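Local coordinates for CurM Sulfotransferase (Moorea producta, PDB 4GBM), which probably transfers a sulfo group from the cofactor PAPS to a polyketide intermediate of the curacin biosynthetic pathway, at residues R30-F36 / F154-I160. The protein carries 2 engineered substitutions. Numbering follows the deposited sequence.
Sequences RLPGIIF and FANSKYI
Phe36 turns an edge toward the face of Phe154, the rings meeting in an offset edge-to-face pair with planes at 75° and CZ of Phe36 3.9 Å from CD2 of Phe154. Both rings, with Tyr159, lie on the same side of the paired strands and form an aromatic cluster. Tyr159 runs alongside Phe36 in the same direction; the two rings are within 12° of parallel but largely displaced, CD2 of Phe36 lying 3.4 Å from Tyr159 CE1. Over a face of Phe154 sits the methyl CD1 of Ile34, a CH-pi contact 4.0 Å from the ring centroid. Ile34 reaches it by placing CG1 between its backbone N and carbonyl carbon (chi1 63°).

Where the ladder is interrupted, at Gly33 and Ser157, the side-chain OG of Ser157, rather than a main-chain carbonyl, accepts the N-H of Ile34 at 3.1 Å. Beyond it the ladder is regular: Lys158 N bonds to Ile34 O, Phe36 N to Lys158 O at 2.9 Å, and Ile160 N to Phe36 O. Strands 35-39 and 158-163 are thus neighbours in the central sheet of the P-loop-type sulfotransferase fold. A leucine in place of Phe36 would probably cost Phe154 its edge-on partner and leave a gap beside Tyr159. Tyr159 OH is hydrogen-bonded to Glu151 of helix 144-153, so the cluster combines apolar packing with a polar tether.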
# COMPACT_ATOMS: atom_id res chain seq x y z
N ARG A 30 -17.41 14.35 -6.30
CA ARG A 30 -16.13 13.68 -6.09
C ARG A 30 -14.96 14.64 -5.90
O ARG A 30 -14.95 15.76 -6.44
CB ARG A 30 -15.86 12.68 -7.22
CG ARG A 30 -16.88 11.55 -7.28
CD ARG A 30 -16.42 10.43 -8.19
NE ARG A 30 -16.38 10.86 -9.59
CZ ARG A 30 -15.90 10.12 -10.58
NH1 ARG A 30 -15.42 8.91 -10.34
NH2 ARG A 30 -15.91 10.60 -11.82
N LEU A 31 -13.98 14.20 -5.12
CA LEU A 31 -12.77 14.97 -4.88
C LEU A 31 -11.83 14.83 -6.08
O LEU A 31 -11.96 13.88 -6.85
CB LEU A 31 -12.05 14.44 -3.62
CG LEU A 31 -12.80 14.60 -2.29
CD1 LEU A 31 -12.07 13.83 -1.21
CD2 LEU A 31 -12.93 16.07 -1.91
N PRO A 32 -10.88 15.77 -6.23
CA PRO A 32 -9.85 15.60 -7.26
C PRO A 32 -9.10 14.28 -7.08
O PRO A 32 -8.91 13.82 -5.94
CB PRO A 32 -8.91 16.78 -7.01
CG PRO A 32 -9.73 17.78 -6.28
CD PRO A 32 -10.69 17.00 -5.45
N GLY A 33 -8.69 13.68 -8.19
CA GLY A 33 -8.03 12.38 -8.15
C GLY A 33 -6.75 12.33 -7.35
O GLY A 33 -6.01 13.31 -7.27
N ILE A 34 -6.51 11.17 -6.73
CA ILE A 34 -5.26 10.93 -6.02
C ILE A 34 -4.53 9.76 -6.67
O ILE A 34 -4.89 9.33 -7.77
CB ILE A 34 -5.48 10.70 -4.49
CG1 ILE A 34 -6.33 9.45 -4.22
CG2 ILE A 34 -6.09 11.96 -3.85
CD1 ILE A 34 -6.33 9.02 -2.75
N ILE A 35 -3.48 9.28 -6.01
CA ILE A 35 -2.74 8.12 -6.49
C ILE A 35 -2.92 6.99 -5.50
O ILE A 35 -2.73 7.19 -4.30
CB ILE A 35 -1.24 8.46 -6.63
CG1 ILE A 35 -1.05 9.60 -7.64
CG2 ILE A 35 -0.44 7.21 -7.04
CD1 ILE A 35 0.28 10.36 -7.47
N PHE A 36 -3.32 5.81 -5.98
CA PHE A 36 -3.41 4.62 -5.13
C PHE A 36 -2.32 3.62 -5.47
O PHE A 36 -1.98 3.45 -6.64
CB PHE A 36 -4.77 3.92 -5.31
CG PHE A 36 -5.92 4.68 -4.72
CD1 PHE A 36 -6.21 4.59 -3.36
CD2 PHE A 36 -6.73 5.48 -5.52
CE1 PHE A 36 -7.28 5.29 -2.81
CE2 PHE A 36 -7.81 6.19 -4.98
CZ PHE A 36 -8.09 6.08 -3.63
N PHE A 154 -13.43 9.82 -5.40
CA PHE A 154 -12.44 10.59 -6.15
C PHE A 154 -12.69 10.49 -7.64
O PHE A 154 -13.14 9.45 -8.13
CB PHE A 154 -11.02 10.06 -5.90
CG PHE A 154 -10.58 10.12 -4.46
CD1 PHE A 154 -10.02 11.28 -3.95
CD2 PHE A 154 -10.71 9.00 -3.63
CE1 PHE A 154 -9.60 11.34 -2.62
CE2 PHE A 154 -10.28 9.06 -2.29
CZ PHE A 154 -9.73 10.24 -1.80
N ALA A 155 -12.37 11.56 -8.36
CA ALA A 155 -12.46 11.56 -9.81
C ALA A 155 -11.09 11.46 -10.47
O ALA A 155 -10.17 12.21 -10.13
CB ALA A 155 -13.18 12.82 -10.28
N ASN A 156 -10.97 10.52 -11.41
CA ASN A 156 -9.77 10.33 -12.24
C ASN A 156 -8.48 10.03 -11.48
O ASN A 156 -7.39 10.45 -11.88
CB ASN A 156 -9.60 11.48 -13.24
CG ASN A 156 -10.74 11.55 -14.24
OD1 ASN A 156 -11.71 12.29 -14.05
ND2 ASN A 156 -10.64 10.76 -15.31
N SER A 157 -8.61 9.27 -10.40
CA SER A 157 -7.41 8.81 -9.69
C SER A 157 -6.54 7.91 -10.58
O SER A 157 -7.03 7.29 -11.53
CB SER A 157 -7.77 8.03 -8.42
OG SER A 157 -8.46 8.87 -7.51
N LYS A 158 -5.25 7.86 -10.26
CA LYS A 158 -4.34 6.94 -10.92
C LYS A 158 -4.01 5.78 -9.99
O LYS A 158 -3.92 5.95 -8.77
CB LYS A 158 -3.06 7.67 -11.35
CG LYS A 158 -3.25 8.53 -12.58
CD LYS A 158 -1.93 9.14 -13.02
CE LYS A 158 -2.09 9.96 -14.29
NZ LYS A 158 -2.97 11.15 -14.10
N TYR A 159 -3.85 4.61 -10.59
CA TYR A 159 -3.60 3.38 -9.85
C TYR A 159 -2.28 2.75 -10.24
O TYR A 159 -2.04 2.46 -11.41
CB TYR A 159 -4.74 2.40 -10.11
CG TYR A 159 -6.03 2.89 -9.55
CD1 TYR A 159 -6.39 2.57 -8.24
CD2 TYR A 159 -6.89 3.69 -10.30
CE1 TYR A 159 -7.58 3.04 -7.70
CE2 TYR A 159 -8.08 4.16 -9.77
CZ TYR A 159 -8.42 3.82 -8.47
OH TYR A 159 -9.59 4.28 -7.94
N ILE A 160 -1.43 2.56 -9.24
CA ILE A 160 -0.20 1.81 -9.41
C ILE A 160 -0.46 0.39 -8.92
O ILE A 160 -0.75 0.19 -7.74
CB ILE A 160 0.95 2.42 -8.59
CG1 ILE A 160 1.19 3.88 -8.98
CG2 ILE A 160 2.24 1.60 -8.75
CD1 ILE A 160 2.07 4.63 -7.97
O HOH W 1 -13.15 8.55 -11.97